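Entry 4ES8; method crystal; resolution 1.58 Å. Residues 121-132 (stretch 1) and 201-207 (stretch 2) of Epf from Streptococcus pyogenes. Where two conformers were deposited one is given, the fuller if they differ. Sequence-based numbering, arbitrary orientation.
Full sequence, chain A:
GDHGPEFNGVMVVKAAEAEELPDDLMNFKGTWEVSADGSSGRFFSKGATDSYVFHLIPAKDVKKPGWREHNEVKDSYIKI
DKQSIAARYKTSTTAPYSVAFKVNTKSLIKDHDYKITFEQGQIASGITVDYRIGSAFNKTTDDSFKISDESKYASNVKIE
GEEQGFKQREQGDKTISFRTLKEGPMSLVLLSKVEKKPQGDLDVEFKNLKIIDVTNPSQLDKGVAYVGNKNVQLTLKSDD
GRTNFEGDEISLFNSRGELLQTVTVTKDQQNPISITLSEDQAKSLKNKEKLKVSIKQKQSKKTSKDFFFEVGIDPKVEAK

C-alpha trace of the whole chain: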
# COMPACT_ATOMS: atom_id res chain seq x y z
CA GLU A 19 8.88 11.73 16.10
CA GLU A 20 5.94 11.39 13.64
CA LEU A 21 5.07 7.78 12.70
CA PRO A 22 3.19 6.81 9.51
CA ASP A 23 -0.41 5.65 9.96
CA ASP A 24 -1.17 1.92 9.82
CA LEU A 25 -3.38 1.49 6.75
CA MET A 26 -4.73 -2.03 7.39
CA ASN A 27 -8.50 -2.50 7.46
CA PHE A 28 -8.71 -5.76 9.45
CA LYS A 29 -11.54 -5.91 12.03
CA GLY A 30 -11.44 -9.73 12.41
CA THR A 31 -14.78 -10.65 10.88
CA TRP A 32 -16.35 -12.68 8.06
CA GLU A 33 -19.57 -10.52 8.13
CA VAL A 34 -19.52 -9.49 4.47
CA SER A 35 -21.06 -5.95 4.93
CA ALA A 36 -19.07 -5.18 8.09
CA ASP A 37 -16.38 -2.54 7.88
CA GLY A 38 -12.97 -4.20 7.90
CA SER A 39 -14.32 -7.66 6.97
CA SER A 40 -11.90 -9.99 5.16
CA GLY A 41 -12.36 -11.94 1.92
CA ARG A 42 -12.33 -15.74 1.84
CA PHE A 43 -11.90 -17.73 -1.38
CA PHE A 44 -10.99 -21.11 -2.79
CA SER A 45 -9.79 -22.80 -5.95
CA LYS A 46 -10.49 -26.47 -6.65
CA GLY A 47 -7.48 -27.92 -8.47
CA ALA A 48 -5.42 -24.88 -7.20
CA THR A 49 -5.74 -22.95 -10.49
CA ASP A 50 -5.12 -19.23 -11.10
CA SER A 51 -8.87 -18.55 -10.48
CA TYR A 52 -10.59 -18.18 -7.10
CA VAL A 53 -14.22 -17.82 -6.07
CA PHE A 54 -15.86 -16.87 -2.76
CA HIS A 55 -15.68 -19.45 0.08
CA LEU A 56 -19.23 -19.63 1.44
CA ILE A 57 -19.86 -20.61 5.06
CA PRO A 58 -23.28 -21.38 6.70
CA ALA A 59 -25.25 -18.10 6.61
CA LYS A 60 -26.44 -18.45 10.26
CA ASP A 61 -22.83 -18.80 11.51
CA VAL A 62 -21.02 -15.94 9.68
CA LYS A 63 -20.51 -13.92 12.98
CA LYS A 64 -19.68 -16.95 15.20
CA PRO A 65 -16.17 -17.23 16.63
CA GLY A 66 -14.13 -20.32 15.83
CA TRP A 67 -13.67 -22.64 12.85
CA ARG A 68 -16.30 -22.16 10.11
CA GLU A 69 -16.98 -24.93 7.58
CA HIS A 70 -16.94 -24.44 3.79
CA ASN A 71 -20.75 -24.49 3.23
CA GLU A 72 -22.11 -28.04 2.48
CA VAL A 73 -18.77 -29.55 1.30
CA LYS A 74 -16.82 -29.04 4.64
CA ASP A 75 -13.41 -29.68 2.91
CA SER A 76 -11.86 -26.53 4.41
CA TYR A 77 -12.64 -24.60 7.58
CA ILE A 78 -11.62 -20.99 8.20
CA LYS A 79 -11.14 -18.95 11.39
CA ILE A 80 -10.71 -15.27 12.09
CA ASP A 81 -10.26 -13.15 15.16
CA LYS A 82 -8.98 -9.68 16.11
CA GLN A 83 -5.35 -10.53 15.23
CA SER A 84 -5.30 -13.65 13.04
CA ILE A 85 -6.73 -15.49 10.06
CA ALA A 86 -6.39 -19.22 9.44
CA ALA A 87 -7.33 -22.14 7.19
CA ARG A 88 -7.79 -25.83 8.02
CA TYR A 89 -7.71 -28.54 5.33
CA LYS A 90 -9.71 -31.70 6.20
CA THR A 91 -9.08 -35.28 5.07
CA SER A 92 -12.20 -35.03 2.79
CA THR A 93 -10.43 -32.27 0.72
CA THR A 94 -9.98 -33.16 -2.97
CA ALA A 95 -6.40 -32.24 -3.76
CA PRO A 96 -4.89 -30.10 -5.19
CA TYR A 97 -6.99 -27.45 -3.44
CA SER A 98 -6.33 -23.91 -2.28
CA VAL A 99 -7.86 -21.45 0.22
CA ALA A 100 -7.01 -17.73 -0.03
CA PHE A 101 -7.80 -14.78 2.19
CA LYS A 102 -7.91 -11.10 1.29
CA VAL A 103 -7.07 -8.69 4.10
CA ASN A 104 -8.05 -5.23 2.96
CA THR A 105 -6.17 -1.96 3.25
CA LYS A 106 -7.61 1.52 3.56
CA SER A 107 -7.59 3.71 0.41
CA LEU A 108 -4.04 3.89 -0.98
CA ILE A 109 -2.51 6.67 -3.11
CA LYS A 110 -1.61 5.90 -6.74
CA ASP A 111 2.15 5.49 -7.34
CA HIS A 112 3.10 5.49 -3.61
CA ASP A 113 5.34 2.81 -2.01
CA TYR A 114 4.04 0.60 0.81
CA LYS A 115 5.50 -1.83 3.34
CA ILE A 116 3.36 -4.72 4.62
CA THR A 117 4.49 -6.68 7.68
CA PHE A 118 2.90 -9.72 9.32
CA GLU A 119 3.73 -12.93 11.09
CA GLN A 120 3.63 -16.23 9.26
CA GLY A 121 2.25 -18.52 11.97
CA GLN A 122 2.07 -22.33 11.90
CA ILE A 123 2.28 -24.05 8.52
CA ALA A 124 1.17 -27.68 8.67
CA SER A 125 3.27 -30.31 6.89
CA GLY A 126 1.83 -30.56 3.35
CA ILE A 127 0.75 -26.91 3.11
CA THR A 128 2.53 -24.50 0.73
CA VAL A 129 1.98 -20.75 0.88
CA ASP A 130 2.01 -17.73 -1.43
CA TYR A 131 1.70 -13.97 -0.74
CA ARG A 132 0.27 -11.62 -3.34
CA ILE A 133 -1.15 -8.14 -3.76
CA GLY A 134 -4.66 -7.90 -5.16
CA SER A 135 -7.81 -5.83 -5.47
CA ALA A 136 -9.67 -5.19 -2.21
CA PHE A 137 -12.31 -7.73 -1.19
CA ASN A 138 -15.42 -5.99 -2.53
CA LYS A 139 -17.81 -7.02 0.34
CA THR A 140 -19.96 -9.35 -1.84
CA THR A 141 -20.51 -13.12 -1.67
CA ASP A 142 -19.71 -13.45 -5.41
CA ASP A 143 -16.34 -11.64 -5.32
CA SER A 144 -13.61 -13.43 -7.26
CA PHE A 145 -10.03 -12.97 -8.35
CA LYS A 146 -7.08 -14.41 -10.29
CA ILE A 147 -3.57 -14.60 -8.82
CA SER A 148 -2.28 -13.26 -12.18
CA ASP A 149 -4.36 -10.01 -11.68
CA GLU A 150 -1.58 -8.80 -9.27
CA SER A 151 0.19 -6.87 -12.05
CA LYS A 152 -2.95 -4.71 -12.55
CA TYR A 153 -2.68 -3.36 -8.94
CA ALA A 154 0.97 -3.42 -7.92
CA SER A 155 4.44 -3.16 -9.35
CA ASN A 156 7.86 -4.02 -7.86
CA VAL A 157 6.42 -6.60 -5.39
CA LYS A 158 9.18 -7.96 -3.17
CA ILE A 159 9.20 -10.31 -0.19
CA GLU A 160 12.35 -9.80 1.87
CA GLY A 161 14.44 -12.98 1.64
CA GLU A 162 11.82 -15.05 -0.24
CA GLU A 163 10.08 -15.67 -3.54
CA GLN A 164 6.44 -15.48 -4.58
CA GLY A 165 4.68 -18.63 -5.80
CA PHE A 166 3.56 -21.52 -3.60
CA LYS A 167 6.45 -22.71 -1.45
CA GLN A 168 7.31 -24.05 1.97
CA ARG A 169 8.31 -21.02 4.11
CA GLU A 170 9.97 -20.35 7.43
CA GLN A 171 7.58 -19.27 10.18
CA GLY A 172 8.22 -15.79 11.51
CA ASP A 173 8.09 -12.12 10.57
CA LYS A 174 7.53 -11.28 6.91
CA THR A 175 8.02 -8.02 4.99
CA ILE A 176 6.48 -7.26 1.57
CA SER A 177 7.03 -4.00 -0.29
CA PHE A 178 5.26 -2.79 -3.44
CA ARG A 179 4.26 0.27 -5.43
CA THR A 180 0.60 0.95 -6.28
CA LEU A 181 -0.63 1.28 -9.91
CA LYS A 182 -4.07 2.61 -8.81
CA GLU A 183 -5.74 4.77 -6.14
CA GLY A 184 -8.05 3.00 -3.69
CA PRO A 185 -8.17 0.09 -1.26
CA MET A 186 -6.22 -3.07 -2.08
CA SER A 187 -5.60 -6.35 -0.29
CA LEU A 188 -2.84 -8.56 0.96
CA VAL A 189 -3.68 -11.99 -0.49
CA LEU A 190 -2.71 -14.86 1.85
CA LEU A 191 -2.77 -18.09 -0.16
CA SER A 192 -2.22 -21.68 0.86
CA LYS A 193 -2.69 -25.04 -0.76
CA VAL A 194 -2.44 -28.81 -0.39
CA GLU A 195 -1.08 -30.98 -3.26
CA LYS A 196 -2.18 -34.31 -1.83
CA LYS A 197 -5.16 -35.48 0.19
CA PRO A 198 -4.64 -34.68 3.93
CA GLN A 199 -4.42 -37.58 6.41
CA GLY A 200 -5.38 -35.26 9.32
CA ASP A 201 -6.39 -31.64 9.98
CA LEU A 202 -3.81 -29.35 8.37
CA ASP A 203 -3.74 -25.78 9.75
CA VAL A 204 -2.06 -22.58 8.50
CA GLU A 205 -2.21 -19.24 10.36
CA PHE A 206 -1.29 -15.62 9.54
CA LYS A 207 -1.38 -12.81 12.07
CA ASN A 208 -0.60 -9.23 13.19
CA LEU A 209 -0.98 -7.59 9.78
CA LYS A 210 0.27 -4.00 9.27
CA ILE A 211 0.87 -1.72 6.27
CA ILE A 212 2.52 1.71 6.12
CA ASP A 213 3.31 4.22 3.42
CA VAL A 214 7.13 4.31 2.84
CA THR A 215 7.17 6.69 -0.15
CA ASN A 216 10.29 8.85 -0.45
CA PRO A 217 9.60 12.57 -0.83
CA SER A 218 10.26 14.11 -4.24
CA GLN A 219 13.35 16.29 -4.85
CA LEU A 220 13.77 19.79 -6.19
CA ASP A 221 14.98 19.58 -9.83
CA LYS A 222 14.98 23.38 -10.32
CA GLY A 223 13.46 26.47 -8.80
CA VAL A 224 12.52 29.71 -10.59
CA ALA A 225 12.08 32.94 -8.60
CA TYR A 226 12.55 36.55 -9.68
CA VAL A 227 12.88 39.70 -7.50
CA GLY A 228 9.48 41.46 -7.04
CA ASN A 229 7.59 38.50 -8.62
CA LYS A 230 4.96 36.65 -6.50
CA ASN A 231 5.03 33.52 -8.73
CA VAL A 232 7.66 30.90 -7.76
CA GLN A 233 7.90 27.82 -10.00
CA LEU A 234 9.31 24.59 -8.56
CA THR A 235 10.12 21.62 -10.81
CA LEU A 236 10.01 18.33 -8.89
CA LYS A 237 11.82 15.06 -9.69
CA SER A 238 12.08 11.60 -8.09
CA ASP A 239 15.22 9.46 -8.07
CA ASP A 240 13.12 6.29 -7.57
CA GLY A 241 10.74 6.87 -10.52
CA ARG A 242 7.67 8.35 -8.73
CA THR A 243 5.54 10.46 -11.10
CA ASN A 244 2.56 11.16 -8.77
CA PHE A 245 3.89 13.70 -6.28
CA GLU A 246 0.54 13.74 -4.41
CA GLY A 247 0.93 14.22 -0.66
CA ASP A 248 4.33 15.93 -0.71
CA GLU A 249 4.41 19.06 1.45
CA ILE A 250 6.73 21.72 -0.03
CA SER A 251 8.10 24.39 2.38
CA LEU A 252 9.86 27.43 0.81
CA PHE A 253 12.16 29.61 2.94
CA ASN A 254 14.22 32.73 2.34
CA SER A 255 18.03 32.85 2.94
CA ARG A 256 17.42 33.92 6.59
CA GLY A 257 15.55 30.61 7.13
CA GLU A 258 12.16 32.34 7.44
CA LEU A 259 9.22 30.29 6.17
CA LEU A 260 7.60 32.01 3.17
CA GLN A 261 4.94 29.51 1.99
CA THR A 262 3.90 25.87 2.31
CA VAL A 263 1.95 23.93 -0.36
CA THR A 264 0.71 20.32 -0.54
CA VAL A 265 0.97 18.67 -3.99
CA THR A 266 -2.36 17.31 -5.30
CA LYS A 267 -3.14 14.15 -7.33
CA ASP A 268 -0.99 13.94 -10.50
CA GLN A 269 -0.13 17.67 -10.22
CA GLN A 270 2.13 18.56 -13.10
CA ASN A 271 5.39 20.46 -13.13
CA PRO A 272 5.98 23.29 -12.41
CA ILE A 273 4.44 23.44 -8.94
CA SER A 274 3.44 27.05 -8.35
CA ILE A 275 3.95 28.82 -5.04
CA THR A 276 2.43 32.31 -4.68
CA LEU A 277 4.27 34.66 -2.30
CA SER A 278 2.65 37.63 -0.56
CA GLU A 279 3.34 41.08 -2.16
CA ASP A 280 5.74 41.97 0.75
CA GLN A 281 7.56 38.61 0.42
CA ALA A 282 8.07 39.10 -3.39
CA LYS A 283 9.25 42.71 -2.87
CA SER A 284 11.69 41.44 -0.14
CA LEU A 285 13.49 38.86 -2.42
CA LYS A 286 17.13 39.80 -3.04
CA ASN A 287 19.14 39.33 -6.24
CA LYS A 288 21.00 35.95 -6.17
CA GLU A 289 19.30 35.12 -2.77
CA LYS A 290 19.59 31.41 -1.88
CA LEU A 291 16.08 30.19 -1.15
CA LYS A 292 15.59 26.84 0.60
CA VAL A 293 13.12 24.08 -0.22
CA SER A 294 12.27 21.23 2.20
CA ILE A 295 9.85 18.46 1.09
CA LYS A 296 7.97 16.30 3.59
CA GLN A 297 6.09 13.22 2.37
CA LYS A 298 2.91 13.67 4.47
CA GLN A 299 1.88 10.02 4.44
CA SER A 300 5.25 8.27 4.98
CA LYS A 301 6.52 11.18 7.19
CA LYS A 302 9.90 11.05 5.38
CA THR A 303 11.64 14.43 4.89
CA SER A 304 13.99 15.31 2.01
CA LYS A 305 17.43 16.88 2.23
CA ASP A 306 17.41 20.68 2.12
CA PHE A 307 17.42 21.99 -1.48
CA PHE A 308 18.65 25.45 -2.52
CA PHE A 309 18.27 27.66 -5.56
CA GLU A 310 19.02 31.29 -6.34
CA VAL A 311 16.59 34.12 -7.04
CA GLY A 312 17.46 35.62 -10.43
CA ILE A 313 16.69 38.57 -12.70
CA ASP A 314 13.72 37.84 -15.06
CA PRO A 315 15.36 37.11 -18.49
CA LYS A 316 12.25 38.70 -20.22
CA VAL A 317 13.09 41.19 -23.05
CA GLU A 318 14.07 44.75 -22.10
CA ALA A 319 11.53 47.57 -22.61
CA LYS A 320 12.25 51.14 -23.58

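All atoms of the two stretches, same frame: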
# COMPACT_ATOMS: atom_id res chain seq x y z
N GLY A 121 2.42 -17.57 10.88
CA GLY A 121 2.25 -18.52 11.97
C GLY A 121 2.44 -19.94 11.46
O GLY A 121 3.04 -20.17 10.39
N GLN A 122 1.91 -20.91 12.22
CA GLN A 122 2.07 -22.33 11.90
C GLN A 122 1.72 -22.65 10.45
O GLN A 122 0.76 -22.10 9.91
CB GLN A 122 1.19 -23.20 12.82
CG GLN A 122 -0.31 -23.00 12.62
CD GLN A 122 -1.05 -23.64 13.75
OE1 GLN A 122 -1.22 -24.86 13.80
NE2 GLN A 122 -1.42 -22.82 14.73
N ILE A 123 2.53 -23.50 9.84
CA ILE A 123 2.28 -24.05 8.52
C ILE A 123 2.33 -25.56 8.68
O ILE A 123 3.42 -26.13 8.87
CB ILE A 123 3.25 -23.59 7.40
CG1 ILE A 123 3.27 -22.05 7.26
CG2 ILE A 123 2.83 -24.27 6.05
CD1 ILE A 123 4.48 -21.55 6.41
N ALA A 124 1.18 -26.22 8.56
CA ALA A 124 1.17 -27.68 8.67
C ALA A 124 2.03 -28.35 7.59
O ALA A 124 2.17 -27.82 6.48
CB ALA A 124 -0.26 -28.20 8.54
N SER A 125 2.57 -29.54 7.90
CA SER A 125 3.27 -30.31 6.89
C SER A 125 2.27 -30.60 5.75
O SER A 125 1.12 -31.00 6.01
CB SER A 125 3.78 -31.60 7.51
OG SER A 125 4.46 -32.37 6.54
N GLY A 126 2.69 -30.34 4.51
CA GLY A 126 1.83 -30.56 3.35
C GLY A 126 1.22 -29.28 2.82
O GLY A 126 0.66 -29.27 1.72
N ILE A 127 1.30 -28.19 3.59
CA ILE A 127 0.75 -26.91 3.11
C ILE A 127 1.87 -26.06 2.52
O ILE A 127 2.97 -25.94 3.11
CB ILE A 127 0.02 -26.13 4.24
CG1 ILE A 127 -1.23 -26.92 4.75
CG2 ILE A 127 -0.35 -24.71 3.78
CD1 ILE A 127 -2.00 -26.22 5.86
N THR A 128 1.60 -25.46 1.34
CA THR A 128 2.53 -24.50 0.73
C THR A 128 1.78 -23.17 0.68
O THR A 128 0.54 -23.14 0.74
CB THR A 128 3.10 -24.98 -0.60
OG1 THR A 128 2.01 -25.36 -1.45
CG2 THR A 128 4.06 -26.19 -0.42
N VAL A 129 2.53 -22.08 0.70
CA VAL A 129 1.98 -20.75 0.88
C VAL A 129 2.50 -19.78 -0.16
O VAL A 129 3.67 -19.84 -0.57
CB VAL A 129 2.41 -20.30 2.33
CG1 VAL A 129 2.08 -18.83 2.63
CG2 VAL A 129 1.80 -21.20 3.40
N ASP A 130 1.64 -18.82 -0.53
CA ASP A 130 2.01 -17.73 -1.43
C ASP A 130 1.46 -16.43 -0.85
O ASP A 130 0.46 -16.46 -0.11
CB ASP A 130 1.47 -17.95 -2.86
CG ASP A 130 2.06 -17.02 -3.93
OD1 ASP A 130 3.07 -16.32 -3.64
OD2 ASP A 130 1.50 -16.97 -5.05
N TYR A 131 2.11 -15.32 -1.16
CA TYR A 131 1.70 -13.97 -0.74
C TYR A 131 1.60 -13.10 -1.98
O TYR A 131 2.56 -13.02 -2.74
CB TYR A 131 2.69 -13.31 0.24
CG TYR A 131 3.18 -14.16 1.40
CD1 TYR A 131 2.28 -14.83 2.23
CD2 TYR A 131 4.53 -14.20 1.73
CE1 TYR A 131 2.72 -15.54 3.35
CE2 TYR A 131 4.98 -14.91 2.84
CZ TYR A 131 4.08 -15.59 3.64
OH TYR A 131 4.53 -16.30 4.72
N ARG A 132 0.45 -12.47 -2.18
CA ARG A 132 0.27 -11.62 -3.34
C ARG A 132 -0.40 -10.33 -2.98
O ARG A 132 -0.98 -10.24 -1.91
CB ARG A 132 -0.61 -12.35 -4.39
CG ARG A 132 0.00 -13.61 -5.00
CD ARG A 132 0.97 -13.32 -6.13
NE ARG A 132 1.65 -14.55 -6.52
CZ ARG A 132 2.60 -14.59 -7.45
NH1 ARG A 132 3.01 -13.47 -8.04
NH2 ARG A 132 3.18 -15.75 -7.76
N ASP A 201 -6.16 -33.09 10.11
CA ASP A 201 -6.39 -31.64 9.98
C ASP A 201 -5.08 -30.92 9.73
O ASP A 201 -4.12 -31.11 10.49
CB ASP A 201 -7.02 -31.07 11.26
CG ASP A 201 -8.43 -31.50 11.54
OD1 ASP A 201 -9.09 -32.01 10.61
OD2 ASP A 201 -8.88 -31.31 12.69
N LEU A 202 -5.02 -30.10 8.67
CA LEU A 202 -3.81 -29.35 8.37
C LEU A 202 -4.11 -27.87 8.52
O LEU A 202 -4.91 -27.33 7.73
CB LEU A 202 -3.28 -29.65 6.95
CG LEU A 202 -3.01 -31.12 6.61
CD1 LEU A 202 -2.39 -31.23 5.22
CD2 LEU A 202 -2.08 -31.82 7.67
N ASP A 203 -3.48 -27.19 9.50
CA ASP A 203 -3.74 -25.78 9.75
C ASP A 203 -2.63 -24.84 9.32
O ASP A 203 -1.46 -25.16 9.43
CB ASP A 203 -4.00 -25.53 11.24
CG ASP A 203 -5.18 -26.27 11.82
OD1 ASP A 203 -5.98 -26.82 11.03
OD2 ASP A 203 -5.31 -26.29 13.06
N VAL A 204 -3.02 -23.64 8.87
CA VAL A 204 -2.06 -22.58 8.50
C VAL A 204 -2.62 -21.28 9.06
O VAL A 204 -3.82 -21.03 8.91
CB VAL A 204 -1.75 -22.52 6.97
CG1 VAL A 204 -3.02 -22.34 6.11
CG2 VAL A 204 -0.71 -21.42 6.68
N GLU A 205 -1.77 -20.47 9.71
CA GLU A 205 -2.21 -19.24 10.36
C GLU A 205 -1.33 -18.06 9.98
O GLU A 205 -0.11 -18.21 9.87
CB GLU A 205 -2.18 -19.44 11.89
CG GLU A 205 -2.64 -18.24 12.71
CD GLU A 205 -2.38 -18.44 14.18
OE1 GLU A 205 -1.21 -18.30 14.60
OE2 GLU A 205 -3.35 -18.73 14.92
N PHE A 206 -1.96 -16.88 9.83
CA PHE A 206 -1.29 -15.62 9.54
C PHE A 206 -1.76 -14.61 10.56
O PHE A 206 -2.94 -14.63 10.92
CB PHE A 206 -1.64 -15.11 8.13
CG PHE A 206 -1.63 -16.19 7.08
CD1 PHE A 206 -0.46 -16.50 6.39
CD2 PHE A 206 -2.80 -16.89 6.77
CE1 PHE A 206 -0.46 -17.48 5.39
CE2 PHE A 206 -2.81 -17.87 5.75
CZ PHE A 206 -1.64 -18.15 5.06
N LYS A 207 -0.88 -13.74 11.05
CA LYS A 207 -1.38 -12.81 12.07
C LYS A 207 -0.62 -11.51 12.14
O LYS A 207 0.45 -11.37 11.55
CB LYS A 207 -1.33 -13.48 13.47
CG LYS A 207 0.05 -13.94 13.89
CD LYS A 207 -0.02 -14.75 15.21
CE LYS A 207 1.31 -15.39 15.49
NZ LYS A 207 1.37 -15.95 16.88
O HOH W 1 -0.26 -26.34 11.60
O HOH W 2 0.55 -20.29 14.65
O HOH W 3 -3.25 -26.51 14.81

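Two kinds of contact join these stretches: strand 121-123 pairs edge to edge with strand 202-207, antiparallel, and the strand through Thr128 to Arg132, reached through a type II turn, lays side chains against the same partner. The edge pairing is short. Glu205 N donates to Gln122 O at 3.0 Å and Ala124 N to Asp203 O at 3.0 Å, while the bond from Gly121 N to Glu205 O, 2.8 Å, is weak because its angle is poor. Gln122 O also receives a CA-H contact from Val204 CA at 3.2 Å.

Gly121 suits its place by what it lacks: a CB there would sit 2.9 Å from Glu205 OE1, a clash. Gly126 serves the turn, since its backbone angles would jam any CB against the preceding carbonyl; Ile127 N closes the turn on Ala124 O at 3.0 Å.

Ile127 fills a hollow. Its extended side chain (m, t) drives CD1 between Leu202 and Val204, 3.8 Å from Leu202 CB and 3.9 Å from Val204 CB. Small Ala124 lets Leu202 come close, CB to CB at 3.7 Å. Ile123 and Val204 share one face of the sheet, with Ile123 CG1 4.1 Å from Val204 CG2, and Val129 CG2 meets that same methyl at 4.1 Å. Farther along, Val129 CG1 lies at the edge of the Phe206 ring, 4.0 Å from CE1, and Tyr131 CE1 approaches Phe206 CE1 at 4.2 Å. Branched side chains and rings make an apolar layer here.

Around Gln122 the contact is water-mediated instead. Gln122 OE1 accepts from two waters, one also donating to Asp203 O and the other to Asp203 OD2; a third water links Gln122 N and NE2 to Glu205 OE1. Polar side chains suit this place, where waters bridge Gln122 to Asp203 and Glu205. In all, 608 Å² is buried.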